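Local atomic coordinates of putative phophotriesterase (Proteus mirabilis, PDB entry 3RHG), a protein that binds two zinc ions per subunit and probably hydrolyses ester bonds, as a metal-dependent hydrolase of the phosphotriesterase family. Residues S180-A185 and L215-C220; K48-D53 and Y63-N68. One frame throughout, in Å; residues are numbered along the deposited sequence.

From the N terminus the chain passes strand 19-24 of the parallel eight-stranded barrel and enters a long excursion, within which contact 2 closes a short loop: 48-53 meets 63-68 across nine residues that hold helix 55-58. After strands 89-94, 118-123 and 163-168 comes helix 175-188, and contact 1 closes a larger loop, through strand 195-199, by setting that helix against the end of helix 207-217. The two loops follow one another in series and neither nest nor cross. The centres of the two contacts lie about 38 Å apart on opposite sides of the chain's centre: contact 1 joins two outer barrel helices, contact 2 folds a loop region reaching to the benzoate pocket.

Contact 1: S180-A185 and L215-C220; sequences SLRAAA and LTEMGC
Ala-185, on helix 175-188, turns its methyl toward the turn that follows helix 207-217, where Met-218 and Cys-220 receive it. This is the close-packed part of the contact: Ala-185 CB lies 3.6 Å from Met-218 CB and 3.5 Å from Cys-220 SG, and with no longer side chain between them the backbones approach to 6.4 Å between the CA atoms of Ala-185 and Met-218. Leu-214 packs on Ala-185 as well. The Met-218 chain bends at chi2 and chi3, folding back across Arg-182, so that its CE lies 3.6 Å from Arg-182 O while its SD lies 4.0 Å from Arg-182 CG. Past the sulfur, the contact becomes polar and opens toward solvent. Arg-182 stretches out from CG to NE and meets the extended Glu-217 at about a right angle. The guanidinium grips the carboxylate side-on, one nitrogen to each oxygen: Arg-182 NE to Glu-217 OE2 at 2.9 Å and Arg-182 NH2 to Glu-217 OE1 at the same distance, the first on the syn side but 32° out of the carboxylate plane, the second on a syn lone pair. The two planes stand 45° apart, a twisted rather than coplanar salt bridge. Asn-179 OD1 takes a further hydrogen bond from Arg-182 NH1 and so steadies the guanidinium. Gly-219, with positive phi, turns the chain out of the helix and brings Cys-220 back against Ala-185. Helices 175-188 and 207-217, consecutive in the chain with strand 195-199 between them, pack side by side as neighbouring outer helices do in the (beta/alpha)8 barrel of the amidohydrolase superfamily.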
# COMPACT_ATOMS: atom_id res chain seq x y z
N SER A 180 -12.83 -7.11 -32.07
CA SER A 180 -11.71 -7.87 -31.53
C SER A 180 -12.26 -8.99 -30.60
O SER A 180 -11.82 -10.14 -30.66
CB SER A 180 -10.78 -6.92 -30.77
OG SER A 180 -9.84 -7.62 -29.98
N LEU A 181 -13.25 -8.65 -29.78
CA LEU A 181 -13.88 -9.64 -28.92
C LEU A 181 -14.55 -10.76 -29.74
O LEU A 181 -14.42 -11.95 -29.43
CB LEU A 181 -14.87 -8.93 -28.00
CG LEU A 181 -15.41 -9.67 -26.80
CD1 LEU A 181 -14.25 -10.01 -25.83
CD2 LEU A 181 -16.49 -8.79 -26.13
N ARG A 182 -15.28 -10.38 -30.79
CA ARG A 182 -15.89 -11.39 -31.65
C ARG A 182 -14.84 -12.29 -32.31
O ARG A 182 -15.04 -13.51 -32.43
CB ARG A 182 -16.77 -10.75 -32.72
CG ARG A 182 -18.00 -10.07 -32.12
CD ARG A 182 -18.88 -9.47 -33.22
NE ARG A 182 -20.13 -9.03 -32.64
CZ ARG A 182 -20.38 -7.78 -32.26
NH1 ARG A 182 -19.47 -6.81 -32.45
NH2 ARG A 182 -21.55 -7.52 -31.69
N ALA A 183 -13.74 -11.69 -32.79
CA ALA A 183 -12.66 -12.49 -33.37
C ALA A 183 -12.08 -13.49 -32.38
O ALA A 183 -11.80 -14.64 -32.73
CB ALA A 183 -11.54 -11.58 -33.93
N ALA A 184 -11.89 -13.05 -31.14
CA ALA A 184 -11.36 -13.92 -30.11
C ALA A 184 -12.32 -15.09 -29.89
O ALA A 184 -11.89 -16.23 -29.70
CB ALA A 184 -11.14 -13.14 -28.79
N ALA A 185 -13.63 -14.81 -29.90
CA ALA A 185 -14.66 -15.84 -29.74
C ALA A 185 -14.60 -16.86 -30.88
O ALA A 185 -14.59 -18.07 -30.65
CB ALA A 185 -16.06 -15.18 -29.68
N LEU A 215 -21.19 -14.81 -24.89
CA LEU A 215 -22.02 -15.97 -24.55
C LEU A 215 -23.29 -16.02 -25.39
O LEU A 215 -23.57 -17.03 -26.02
CB LEU A 215 -22.35 -16.00 -23.05
CG LEU A 215 -21.16 -15.84 -22.11
CD1 LEU A 215 -21.60 -15.94 -20.64
CD2 LEU A 215 -20.11 -16.92 -22.43
N THR A 216 -24.07 -14.94 -25.40
CA THR A 216 -25.36 -14.94 -26.06
C THR A 216 -25.20 -14.94 -27.57
O THR A 216 -25.79 -15.77 -28.27
CB THR A 216 -26.23 -13.74 -25.60
OG1 THR A 216 -26.24 -13.70 -24.16
CG2 THR A 216 -27.66 -13.87 -26.10
N GLU A 217 -24.37 -14.04 -28.08
CA GLU A 217 -24.19 -13.89 -29.52
C GLU A 217 -23.24 -14.94 -30.11
O GLU A 217 -23.60 -15.64 -31.09
CB GLU A 217 -23.71 -12.47 -29.87
CG GLU A 217 -23.48 -12.27 -31.36
CD GLU A 217 -22.86 -10.92 -31.71
OE1 GLU A 217 -22.85 -10.01 -30.85
OE2 GLU A 217 -22.38 -10.78 -32.85
N MET A 218 -22.04 -15.06 -29.54
CA MET A 218 -21.02 -15.93 -30.13
C MET A 218 -21.11 -17.39 -29.65
O MET A 218 -20.49 -18.27 -30.25
CB MET A 218 -19.61 -15.39 -29.87
CG MET A 218 -19.40 -13.96 -30.40
SD MET A 218 -19.82 -13.67 -32.16
CE MET A 218 -18.45 -14.54 -32.97
N GLY A 219 -21.87 -17.64 -28.60
CA GLY A 219 -22.06 -19.03 -28.14
C GLY A 219 -20.85 -19.68 -27.50
O GLY A 219 -20.71 -20.91 -27.56
N CYS A 220 -19.97 -18.89 -26.89
CA CYS A 220 -18.78 -19.47 -26.22
C CYS A 220 -19.13 -20.26 -24.96
O CYS A 220 -20.17 -20.01 -24.32
CB CYS A 220 -17.78 -18.38 -25.83
SG CYS A 220 -17.14 -17.48 -27.30

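Contact 2: K48-D53 and Y63-N68; sequences KKVSAD and YCCCDN
The carboxylate of Asp-67 takes the backbone N-H of Val-50 on the anti side of OD2, the donor lying 17° out of the carboxylate plane. The bond is short and fairly straight, 2.8 Å from Val-50 N to Asp-67 OD2 with an angle of 166° at the hydrogen. With CG anti to the backbone N (chi1 -178°), Asp-67 reaches across to the loop, and OD2 also lies 3.5 Å from Lys-49 CA. The other oxygen, OD1, forms a salt bridge with Lys-298; water 2 donates to it and accepts from Lys-49 NZ, an ammonium too distant for a direct salt bridge. At the second flat group, the amide of Asn-68, the CG2 methyl of Val-50 comes obliquely from one side of the amide plane, 3.6 Å from Asn-68 OD1, while Asn-68 ND2 is bonded to Gln-299 OE1 and Pro-62 O. That same methyl lies 3.6 Å from Asn-68 CB and 3.9 Å from Cys-65 SG, so it touches both side chains. Cys-65 SG in turn sits 3.4 Å from Lys-48 O, and water 1 bridges this carbonyl to Asp-67 N. Tyr-63, at the start of 63-68, touches the bound benzoate. One carboxylate thus joins a loop amide to two lysines, one directly and one through water; the two positive charges would probably favour its ionised form, while the amide bond from Val-50 ties the loop to 63-68.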
# COMPACT_ATOMS: atom_id res chain seq x y z
N LYS A 48 14.44 8.54 -13.90
CA LYS A 48 15.12 7.68 -12.94
C LYS A 48 14.91 6.21 -13.25
O LYS A 48 13.88 5.82 -13.81
CB LYS A 48 14.69 7.98 -11.51
CG LYS A 48 15.30 9.27 -10.93
CD LYS A 48 14.95 9.44 -9.46
CE LYS A 48 15.79 10.52 -8.83
NZ LYS A 48 15.97 11.69 -9.75
N LYS A 49 15.90 5.39 -12.90
CA LYS A 49 15.75 3.95 -12.92
C LYS A 49 14.86 3.54 -11.76
O LYS A 49 14.95 4.08 -10.65
CB LYS A 49 17.11 3.25 -12.83
CG LYS A 49 17.78 2.93 -14.17
CD LYS A 49 17.58 4.06 -15.19
CE LYS A 49 18.60 3.98 -16.33
NZ LYS A 49 18.23 2.98 -17.38
N VAL A 50 13.97 2.59 -12.00
CA VAL A 50 13.14 2.09 -10.92
C VAL A 50 13.99 1.40 -9.84
O VAL A 50 14.84 0.55 -10.14
CB VAL A 50 12.05 1.13 -11.44
CG1 VAL A 50 11.23 0.57 -10.27
CG2 VAL A 50 11.16 1.87 -12.43
N SER A 51 13.76 1.81 -8.59
CA SER A 51 14.37 1.19 -7.42
C SER A 51 13.47 1.41 -6.22
O SER A 51 12.50 2.16 -6.29
CB SER A 51 15.74 1.81 -7.12
OG SER A 51 15.57 3.07 -6.55
N ALA A 52 13.78 0.73 -5.12
CA ALA A 52 13.01 0.88 -3.89
C ALA A 52 12.90 2.35 -3.47
O ALA A 52 11.88 2.77 -2.91
CB ALA A 52 13.63 0.06 -2.78
N ASP A 53 13.94 3.12 -3.78
CA ASP A 53 14.06 4.51 -3.35
C ASP A 53 13.04 5.48 -3.98
O ASP A 53 12.90 6.62 -3.52
CB ASP A 53 15.48 5.02 -3.64
CG ASP A 53 16.53 4.16 -2.99
OD1 ASP A 53 17.02 4.55 -1.90
OD2 ASP A 53 16.85 3.08 -3.54
N TYR A 63 3.16 5.78 -14.49
CA TYR A 63 3.28 5.82 -15.95
C TYR A 63 4.17 6.94 -16.48
O TYR A 63 4.43 7.00 -17.69
CB TYR A 63 1.90 5.94 -16.59
CG TYR A 63 0.96 4.78 -16.33
CD1 TYR A 63 1.44 3.48 -16.14
CD2 TYR A 63 -0.42 4.97 -16.29
CE1 TYR A 63 0.57 2.41 -15.92
CE2 TYR A 63 -1.30 3.91 -16.07
CZ TYR A 63 -0.81 2.64 -15.88
OH TYR A 63 -1.70 1.60 -15.66
N CYS A 64 4.64 7.82 -15.60
CA CYS A 64 5.50 8.94 -16.04
C CYS A 64 6.97 8.55 -16.08
O CYS A 64 7.82 9.29 -16.59
CB CYS A 64 5.32 10.17 -15.14
SG CYS A 64 6.18 10.03 -13.53
N CYS A 65 7.29 7.39 -15.51
CA CYS A 65 8.69 6.95 -15.38
C CYS A 65 9.07 6.03 -16.55
O CYS A 65 8.60 4.90 -16.64
CB CYS A 65 8.88 6.24 -14.03
SG CYS A 65 10.49 5.48 -13.76
N CYS A 66 9.93 6.50 -17.44
CA CYS A 66 10.27 5.74 -18.64
C CYS A 66 10.76 4.32 -18.34
O CYS A 66 10.33 3.36 -18.97
CB CYS A 66 11.33 6.49 -19.45
SG CYS A 66 10.81 8.12 -19.98
N ASP A 67 11.69 4.21 -17.39
CA ASP A 67 12.27 2.90 -17.08
C ASP A 67 11.20 1.92 -16.61
O ASP A 67 11.25 0.72 -16.90
CB ASP A 67 13.36 3.03 -16.01
CG ASP A 67 14.02 1.71 -15.69
OD1 ASP A 67 14.52 1.04 -16.63
OD2 ASP A 67 14.06 1.34 -14.49
N ASN A 68 10.22 2.44 -15.87
CA ASN A 68 9.13 1.60 -15.33
C ASN A 68 8.32 0.96 -16.44
O ASN A 68 7.77 -0.16 -16.28
CB ASN A 68 8.21 2.48 -14.46
CG ASN A 68 7.39 1.69 -13.48
OD1 ASN A 68 7.79 0.62 -13.01
ND2 ASN A 68 6.23 2.24 -13.14
O HOH W 1 13.08 6.49 -16.25
O HOH W 2 17.42 0.12 -16.17